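Local coordinates for antigen MTB48, Mycobacterial protein (Mycobacterium smegmatis, PDB 4WJ1) that belongs to the EspB family of the ESX-1 type VII secretion system, associates with identical copies of itself and is probably involved in DNA conjugation in the recipient strain, at residues Lys18-Ser24 with His176-Ala181; Arg198-Trp202 with Gly281-Ser285; Ala58-Ala62 with Leu120-Met125. All blocks are in the same frame, centred on the assembly; numbering follows the deposited sequence.

Contact 1. Residues Lys18-Ser24 with His176-Ala181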
loop_
_atom_site.group_PDB
_atom_site.type_symbol
_atom_site.label_atom_id
_atom_site.label_comp_id
_atom_site.label_asym_id
_atom_site.label_seq_id
_atom_site.Cartn_x
_atom_site.Cartn_y
_atom_site.Cartn_z
ATOM N N LYS A 18 -24.548 0.639 -5.855
ATOM C CA LYS A 18 -23.599 0.595 -4.748
ATOM C C LYS A 18 -22.674 -0.606 -4.807
ATOM O O LYS A 18 -21.491 -0.495 -4.478
ATOM C CB LYS A 18 -24.315 0.581 -3.409
ATOM C CG LYS A 18 -23.372 0.825 -2.260
ATOM C CD LYS A 18 -23.025 2.304 -2.167
ATOM C CE LYS A 18 -21.563 2.519 -1.864
ATOM N NZ LYS A 18 -20.825 2.830 -3.074
ATOM N N ALA A 19 -23.213 -1.763 -5.181
ATOM C CA ALA A 19 -22.375 -2.944 -5.304
ATOM C C ALA A 19 -21.373 -2.671 -6.422
ATOM O O ALA A 19 -20.203 -3.037 -6.346
ATOM C CB ALA A 19 -23.205 -4.177 -5.597
ATOM N N HIS A 20 -21.849 -1.987 -7.448
ATOM C CA HIS A 20 -21.026 -1.659 -8.598
ATOM C C HIS A 20 -19.900 -0.715 -8.182
ATOM O O HIS A 20 -18.751 -0.963 -8.523
ATOM C CB HIS A 20 -21.882 -1.054 -9.710
ATOM C CG HIS A 20 -21.101 -0.598 -10.891
ATOM N ND1 HIS A 20 -20.534 -1.472 -11.793
ATOM C CD2 HIS A 20 -20.785 0.647 -11.330
ATOM C CE1 HIS A 20 -19.901 -0.792 -12.731
ATOM N NE2 HIS A 20 -20.047 0.498 -12.473
ATOM N N GLU A 21 -20.214 0.334 -7.419
ATOM C CA GLU A 21 -19.171 1.251 -6.947
ATOM C C GLU A 21 -18.127 0.519 -6.124
ATOM O O GLU A 21 -16.939 0.817 -6.226
ATOM C CB GLU A 21 -19.738 2.386 -6.099
ATOM C CG GLU A 21 -20.621 3.375 -6.823
ATOM C CD GLU A 21 -21.237 4.388 -5.860
ATOM O OE1 GLU A 21 -22.214 4.036 -5.161
ATOM O OE2 GLU A 21 -20.736 5.532 -5.792
ATOM N N CYS A 22 -18.579 -0.423 -5.300
ATOM C CA CYS A 22 -17.676 -1.222 -4.482
ATOM C C CYS A 22 -16.701 -2.051 -5.296
ATOM O O CYS A 22 -15.680 -2.480 -4.772
ATOM C CB CYS A 22 -18.469 -2.160 -3.584
ATOM S SG CYS A 22 -19.273 -1.295 -2.258
ATOM N N GLU A 23 -17.040 -2.299 -6.559
ATOM C CA GLU A 23 -16.215 -3.099 -7.453
ATOM C C GLU A 23 -15.297 -2.219 -8.320
ATOM O O GLU A 23 -14.646 -2.711 -9.239
ATOM C CB GLU A 23 -17.111 -3.967 -8.346
ATOM C CG GLU A 23 -17.714 -5.161 -7.618
ATOM C CD GLU A 23 -18.652 -5.984 -8.490
ATOM O OE1 GLU A 23 -19.427 -5.401 -9.295
ATOM O OE2 GLU A 23 -18.590 -7.227 -8.372
ATOM N N SER A 24 -15.269 -0.922 -8.028
ATOM C CA SER A 24 -14.476 0.026 -8.789
ATOM C C SER A 24 -13.031 -0.439 -8.899
ATOM O O SER A 24 -12.401 -0.794 -7.910
ATOM C CB SER A 24 -14.524 1.417 -8.151
ATOM O OG SER A 24 -15.792 2.019 -8.328
ATOM N N HIS A 176 -15.087 5.632 -3.000
ATOM C CA HIS A 176 -16.076 4.779 -3.672
ATOM C C HIS A 176 -16.933 4.040 -2.650
ATOM O O HIS A 176 -18.009 3.545 -2.979
ATOM C CB HIS A 176 -15.404 3.757 -4.604
ATOM C CG HIS A 176 -14.767 4.368 -5.822
ATOM N ND1 HIS A 176 -15.502 4.904 -6.858
ATOM C CD2 HIS A 176 -13.467 4.520 -6.163
ATOM C CE1 HIS A 176 -14.681 5.370 -7.783
ATOM N NE2 HIS A 176 -13.442 5.155 -7.386
ATOM N N PHE A 177 -16.444 3.966 -1.416
ATOM C CA PHE A 177 -17.057 3.136 -0.397
ATOM C C PHE A 177 -17.755 3.979 0.648
ATOM O O PHE A 177 -18.637 3.492 1.344
ATOM C CB PHE A 177 -16.004 2.240 0.269
ATOM C CG PHE A 177 -15.283 1.369 -0.693
ATOM C CD1 PHE A 177 -15.784 0.133 -1.026
ATOM C CD2 PHE A 177 -14.119 1.814 -1.321
ATOM C CE1 PHE A 177 -15.124 -0.668 -1.955
ATOM C CE2 PHE A 177 -13.460 1.024 -2.242
ATOM C CZ PHE A 177 -13.963 -0.221 -2.557
ATOM N N ALA A 178 -17.372 5.248 0.746
ATOM C CA ALA A 178 -17.767 6.061 1.891
ATOM C C ALA A 178 -19.270 6.324 1.985
ATOM O O ALA A 178 -19.799 6.483 3.072
ATOM C CB ALA A 178 -17.026 7.374 1.866
ATOM N N ASN A 179 -19.945 6.381 0.848
ATOM C CA ASN A 179 -21.335 6.784 0.800
ATOM C C ASN A 179 -22.256 5.570 0.849
ATOM O O ASN A 179 -22.049 4.615 0.126
ATOM C CB ASN A 179 -21.605 7.604 -0.466
ATOM C CG ASN A 179 -21.256 6.834 -1.757
ATOM O OD1 ASN A 179 -20.165 6.250 -1.889
ATOM N ND2 ASN A 179 -22.190 6.824 -2.707
ATOM N N PRO A 180 -23.270 5.602 1.719
ATOM C CA PRO A 180 -24.272 4.537 1.749
ATOM C C PRO A 180 -25.138 4.514 0.498
ATOM O O PRO A 180 -25.414 5.575 -0.034
ATOM C CB PRO A 180 -25.137 4.894 2.977
ATOM C CG PRO A 180 -24.274 5.779 3.811
ATOM C CD PRO A 180 -23.405 6.533 2.851
ATOM N N ALA A 181 -25.593 3.338 0.076
ATOM C CA ALA A 181 -26.543 3.221 -1.025
ATOM C C ALA A 181 -27.782 4.089 -0.813
ATOM O O ALA A 181 -28.246 4.278 0.317
ATOM C CB ALA A 181 -26.958 1.771 -1.207
HETATM O O HOH W 1 -18.190 5.492 -6.586
#
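Lys18 and Ala181 meet through their first side-chain carbons, with Lys18 CB 3.6 Å from Ala181 CB, and from there the lysine runs along the 176-181 backbone. Its CG swings away from the backbone N and lies beside the carbonyl carbon (chi1 -168°), where it still touches the same methyl. CD comes 3.6 Å from Ala181 N, and CE rests against the carbonyl of Asn179. Further bends of the chain bring NZ to His176 O at 2.9 Å, approaching nearly in line with the carbonyl bond (163° at the oxygen). The same ammonium forms a salt bridge with Glu21, NZ to OE1 being 2.8 Å, and meets that carboxylate from above its plane. A long, flexible lysine suits this place because its carbons can pack while its charge travels on to a backbone carbonyl and a carboxylate one turn along its own helix. The contact sets helix 12-22, in the PE domain, against the end of helix 154-178, in the PPE domain, within the helical bundle. Glu21 itself reaches the other segment through a water, which is 2.7 Å from Glu21 OE2 and hydrogen-bonds to His176 ND1 at 2.8 Å in the plane of the ring. Over one face of that ring sits Ser24, its CB 3.7 Å from the centroid and 6° off the normal. Its small side chain fits there while OG donates to Glu21 O at 2.7 Å, the carbonyl that also receives Ser24 N. Deeper in, Cys22 SG makes an oblique sulfur-aromatic contact with Phe177, whose ring also meets that of Trp203.

Contact 2. Residues Arg198-Trp202 with Gly281-Ser285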
loop_
_atom_site.group_PDB
_atom_site.type_symbol
_atom_site.label_atom_id
_atom_site.label_comp_id
_atom_site.label_asym_id
_atom_site.label_seq_id
_atom_site.Cartn_x
_atom_site.Cartn_y
_atom_site.Cartn_z
ATOM N N ARG A 198 -15.630 1.486 7.304
ATOM C CA ARG A 198 -14.383 0.880 7.730
ATOM C C ARG A 198 -13.445 0.728 6.555
ATOM O O ARG A 198 -12.269 1.074 6.653
ATOM C CB ARG A 198 -14.626 -0.476 8.377
ATOM C CG ARG A 198 -15.319 -0.387 9.715
ATOM C CD ARG A 198 -15.206 -1.682 10.491
ATOM N NE ARG A 198 -16.149 -1.688 11.604
ATOM C CZ ARG A 198 -17.347 -2.253 11.532
ATOM N NH1 ARG A 198 -17.703 -2.855 10.396
ATOM N NH2 ARG A 198 -18.172 -2.226 12.582
ATOM N N LEU A 199 -13.972 0.215 5.447
ATOM C CA LEU A 199 -13.155 -0.086 4.286
ATOM C C LEU A 199 -12.677 1.204 3.641
ATOM O O LEU A 199 -11.506 1.337 3.266
ATOM C CB LEU A 199 -13.931 -0.936 3.288
ATOM C CG LEU A 199 -13.119 -1.265 2.031
ATOM C CD1 LEU A 199 -11.794 -1.902 2.404
ATOM C CD2 LEU A 199 -13.921 -2.172 1.083
ATOM N N SER A 200 -13.598 2.156 3.534
ATOM C CA SER A 200 -13.289 3.492 3.042
ATOM C C SER A 200 -12.206 4.177 3.880
ATOM O O SER A 200 -11.283 4.780 3.355
ATOM C CB SER A 200 -14.556 4.342 3.021
ATOM O OG SER A 200 -14.237 5.709 3.128
ATOM N N THR A 201 -12.315 4.078 5.194
ATOM C CA THR A 201 -11.344 4.707 6.065
ATOM C C THR A 201 -10.000 4.010 5.959
ATOM O O THR A 201 -8.950 4.631 6.082
ATOM C CB THR A 201 -11.859 4.703 7.503
ATOM O OG1 THR A 201 -12.777 5.785 7.634
ATOM C CG2 THR A 201 -10.754 4.898 8.516
ATOM N N TRP A 202 -10.043 2.708 5.711
ATOM C CA TRP A 202 -8.831 1.925 5.657
ATOM C C TRP A 202 -8.037 2.268 4.389
ATOM O O TRP A 202 -6.818 2.363 4.414
ATOM C CB TRP A 202 -9.172 0.447 5.709
ATOM C CG TRP A 202 -8.019 -0.461 5.503
ATOM C CD1 TRP A 202 -7.173 -0.940 6.452
ATOM C CD2 TRP A 202 -7.597 -1.031 4.262
ATOM N NE1 TRP A 202 -6.236 -1.772 5.879
ATOM C CE2 TRP A 202 -6.476 -1.841 4.531
ATOM C CE3 TRP A 202 -8.055 -0.929 2.945
ATOM C CZ2 TRP A 202 -5.813 -2.555 3.539
ATOM C CZ3 TRP A 202 -7.394 -1.638 1.954
ATOM C CH2 TRP A 202 -6.285 -2.445 2.259
ATOM N N GLY A 281 -1.961 -2.500 8.371
ATOM C CA GLY A 281 -2.921 -3.471 8.851
ATOM C C GLY A 281 -3.769 -4.009 7.714
ATOM O O GLY A 281 -4.030 -3.312 6.730
ATOM N N LYS A 282 -4.192 -5.260 7.853
ATOM C CA LYS A 282 -5.121 -5.873 6.919
ATOM C C LYS A 282 -6.388 -5.026 6.808
ATOM O O LYS A 282 -6.706 -4.251 7.715
ATOM C CB LYS A 282 -5.466 -7.290 7.384
ATOM C CG LYS A 282 -6.417 -7.299 8.568
ATOM C CD LYS A 282 -6.587 -8.678 9.199
ATOM C CE LYS A 282 -7.673 -8.641 10.285
ATOM N NZ LYS A 282 -9.005 -8.137 9.758
ATOM N N PRO A 283 -7.123 -5.173 5.702
ATOM C CA PRO A 283 -8.405 -4.470 5.565
ATOM C C PRO A 283 -9.509 -5.071 6.442
ATOM O O PRO A 283 -9.387 -6.200 6.915
ATOM C CB PRO A 283 -8.735 -4.655 4.089
ATOM C CG PRO A 283 -8.129 -5.971 3.756
ATOM C CD PRO A 283 -6.816 -5.984 4.515
ATOM N N PRO A 284 -10.589 -4.315 6.669
ATOM C CA PRO A 284 -11.696 -4.912 7.421
ATOM C C PRO A 284 -12.461 -5.885 6.534
ATOM O O PRO A 284 -12.580 -5.662 5.324
ATOM C CB PRO A 284 -12.559 -3.708 7.797
ATOM C CG PRO A 284 -12.339 -2.758 6.654
ATOM C CD PRO A 284 -10.877 -2.923 6.279
ATOM N N SER A 285 -12.956 -6.964 7.122
ATOM C CA SER A 285 -13.737 -7.919 6.361
ATOM C C SER A 285 -15.170 -7.823 6.840
ATOM O O SER A 285 -15.431 -7.972 8.027
ATOM C CB SER A 285 -13.189 -9.342 6.527
ATOM O OG SER A 285 -11.828 -9.419 6.127
#
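Trp202 reaches Gly281 and Pro283 because its CG stands opposite the backbone N (chi1 173°) and chi2 of 88° turns the indole broadside to the 281-285 chain. NE1 donates to Gly281 O at 2.8 Å, with an N-H...O angle of 162°. The oxygen lies in the indole plane, while the nitrogen stands above the plane of the carbonyl. This bond satisfies the one polar atom of a buried ring and, together with the proline on its face, helps hold the ring's rotation. Pro283 lies alongside the indole, its CA over one face at 3.5 Å from the centroid of the five-membered ring, and its CB 3.6 Å from Trp202 CE2, reaching towards the six-membered ring. Such CH-pi packing suits a rigid proline and a flat tryptophan. The tryptophan belongs to helix 187-230 of the PPE domain, and the prolines to the extended tail that follows helix 248-272 and returns along the bundle. Pro284 also reaches the same ring face with CD, which lies 3.8 Å from Trp202 CB. Its CG packs 3.7 Å from CB of Arg198, a residue whose guanidinium end leads away. Leu199 CD1 lies 4.1 Å from Pro284 CD, and its CD2 packs on Phe177.

Contact 3. Residues Ala58-Ala62 with Leu120-Met125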
loop_
_atom_site.group_PDB
_atom_site.type_symbol
_atom_site.label_atom_id
_atom_site.label_comp_id
_atom_site.label_asym_id
_atom_site.label_seq_id
_atom_site.Cartn_x
_atom_site.Cartn_y
_atom_site.Cartn_z
ATOM N N ALA A 58 0.560 -6.324 -1.627
ATOM C CA ALA A 58 -0.181 -7.524 -1.262
ATOM C C ALA A 58 -1.382 -7.158 -0.386
ATOM O O ALA A 58 -2.455 -7.738 -0.516
ATOM C CB ALA A 58 0.713 -8.504 -0.552
ATOM N N THR A 59 -1.185 -6.175 0.484
ATOM C CA THR A 59 -2.222 -5.701 1.390
ATOM C C THR A 59 -3.336 -5.044 0.590
ATOM O O THR A 59 -4.515 -5.251 0.869
ATOM C CB THR A 59 -1.637 -4.715 2.425
ATOM O OG1 THR A 59 -0.679 -5.406 3.238
ATOM C CG2 THR A 59 -2.714 -4.129 3.316
ATOM N N PHE A 60 -2.954 -4.275 -0.427
ATOM C CA PHE A 60 -3.925 -3.606 -1.281
ATOM C C PHE A 60 -4.766 -4.650 -1.990
ATOM O O PHE A 60 -5.953 -4.452 -2.201
ATOM C CB PHE A 60 -3.235 -2.710 -2.314
ATOM C CG PHE A 60 -2.409 -1.595 -1.719
ATOM C CD1 PHE A 60 -2.583 -1.199 -0.404
ATOM C CD2 PHE A 60 -1.460 -0.935 -2.493
ATOM C CE1 PHE A 60 -1.825 -0.172 0.142
ATOM C CE2 PHE A 60 -0.700 0.093 -1.962
ATOM C CZ PHE A 60 -0.883 0.477 -0.644
ATOM N N ALA A 61 -4.141 -5.760 -2.378
ATOM C CA ALA A 61 -4.875 -6.829 -3.057
ATOM C C ALA A 61 -5.915 -7.443 -2.107
ATOM O O ALA A 61 -6.999 -7.833 -2.542
ATOM C CB ALA A 61 -3.934 -7.900 -3.572
ATOM N N ALA A 62 -5.580 -7.547 -0.823
ATOM C CA ALA A 62 -6.546 -8.030 0.159
ATOM C C ALA A 62 -7.695 -7.029 0.255
ATOM O O ALA A 62 -8.862 -7.416 0.334
ATOM C CB ALA A 62 -5.894 -8.236 1.506
ATOM N N LEU A 120 -8.837 -12.332 1.560
ATOM C CA LEU A 120 -7.650 -12.759 0.824
ATOM C C LEU A 120 -6.444 -12.910 1.762
ATOM O O LEU A 120 -6.217 -12.067 2.631
ATOM C CB LEU A 120 -7.327 -11.763 -0.297
ATOM C CG LEU A 120 -6.143 -12.133 -1.190
ATOM C CD1 LEU A 120 -6.471 -13.361 -2.024
ATOM C CD2 LEU A 120 -5.712 -10.969 -2.083
ATOM N N ALA A 121 -5.688 -13.992 1.595
ATOM C CA ALA A 121 -4.448 -14.179 2.344
ATOM C C ALA A 121 -3.417 -13.115 1.980
ATOM O O ALA A 121 -3.218 -12.807 0.801
ATOM C CB ALA A 121 -3.871 -15.564 2.089
ATOM N N ILE A 122 -2.760 -12.568 2.999
ATOM C CA ILE A 122 -1.643 -11.649 2.801
ATOM C C ILE A 122 -0.328 -12.371 3.120
ATOM O O ILE A 122 0.031 -12.545 4.291
ATOM C CB ILE A 122 -1.796 -10.388 3.675
ATOM C CG1 ILE A 122 -3.173 -9.755 3.461
ATOM C CG2 ILE A 122 -0.669 -9.383 3.401
ATOM C CD1 ILE A 122 -3.382 -8.488 4.251
ATOM N N PRO A 123 0.394 -12.801 2.070
ATOM C CA PRO A 123 1.575 -13.658 2.212
ATOM C C PRO A 123 2.604 -13.090 3.178
ATOM O O PRO A 123 2.773 -11.874 3.261
ATOM C CB PRO A 123 2.144 -13.711 0.792
ATOM C CG PRO A 123 1.608 -12.504 0.132
ATOM C CD PRO A 123 0.225 -12.354 0.681
ATOM N N SER A 124 3.276 -13.971 3.912
ATOM C CA SER A 124 4.315 -13.550 4.839
ATOM C C SER A 124 5.599 -13.206 4.096
ATOM O O SER A 124 6.097 -13.977 3.270
ATOM C CB SER A 124 4.578 -14.636 5.867
ATOM O OG SER A 124 3.424 -14.852 6.666
HETATM N N MSE A 125 6.119 -12.023 4.378
HETATM C CA MSE A 125 7.396 -11.604 3.825
HETATM C C MSE A 125 8.317 -11.229 4.982
HETATM O O MSE A 125 7.958 -10.398 5.820
HETATM C CB MSE A 125 7.194 -10.438 2.849
HETATM C CG MSE A 125 6.372 -10.811 1.618
HETATM SE SE MSE A 125 5.270 -9.397 0.828
HETATM C CE MSE A 125 3.842 -9.335 2.139
HETATM O O HOH W 2 -2.396 -10.482 -0.651
HETATM O O HOH W 3 -9.209 -9.693 2.295
#
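Ala62 and Ile122 make the tight part of this contact, the alanine CB standing 3.7 Å from both Ile122 CG1 and Ile122 CD1. A chi1 of -52° carries Ile122 CG1 and CD1 in towards the helix, onto Ala62 CB, with CD1 also near Thr59 CA, while CG2 is directed at Thr59. The threonine presents OG1 there, 4.0 Å from Ile122 CG2 in van der Waals contact; its hydroxyl is hydrogen-bonded to Lys55 O one turn back. Leu120 sits at the other end of the close part: its CD2 lies 3.4 Å from Ala61 O and 3.8 Å from Ala61 CB, and its CB packs on Ala62. Alanines suit this helix face, because their short side chains let an extended chain with branched aliphatic residues come near the helix backbone.

Towards Ala58 the fit is looser. Its methyl is 4.1 Å from Pro123 CD and 4.2 Å from Met125 CE, the methionine being present as selenomethionine, and Pro123 is largely open to solvent. Water joins polar backbone atoms at both ends of the contact. One donates to both Ala58 O and Ala121 O, at 2.7 Å from the former. The other donates to Ala62 O and accepts from Leu120 N. Ala62 also meets Pro283, and Ile122 meets Lys282, which places the C-terminal tail beside this chain. The arrangement is that of an irregular, extended connection between helix 40-96 and helix 139-147, laid along the outside of the PE-PPE helical bundle and held by the inward-pointing Leu120, Ile122 and Met125.

In the fold
From the N terminus, helix 12-22 supplies the first half of contact 1, and helix 40-96 then opens contact 3. The chain leaves that helix and doubles back, so residues 120-125 close contact 3 while contact 1 is still open; the shorter loop therefore lies wholly within the longer one, which ends at residues 176-181. Contact 2 follows in series, from helix 187-230 to the tail at 281-285. In space contact 2 lies between the others: Ser200 packs on Ala178 of contact 1, and Trp202 on Thr59 of contact 3, whereas contacts 1 and 3 do not touch. Together they tie PE helices, PPE helices and both extended segments into one bundle.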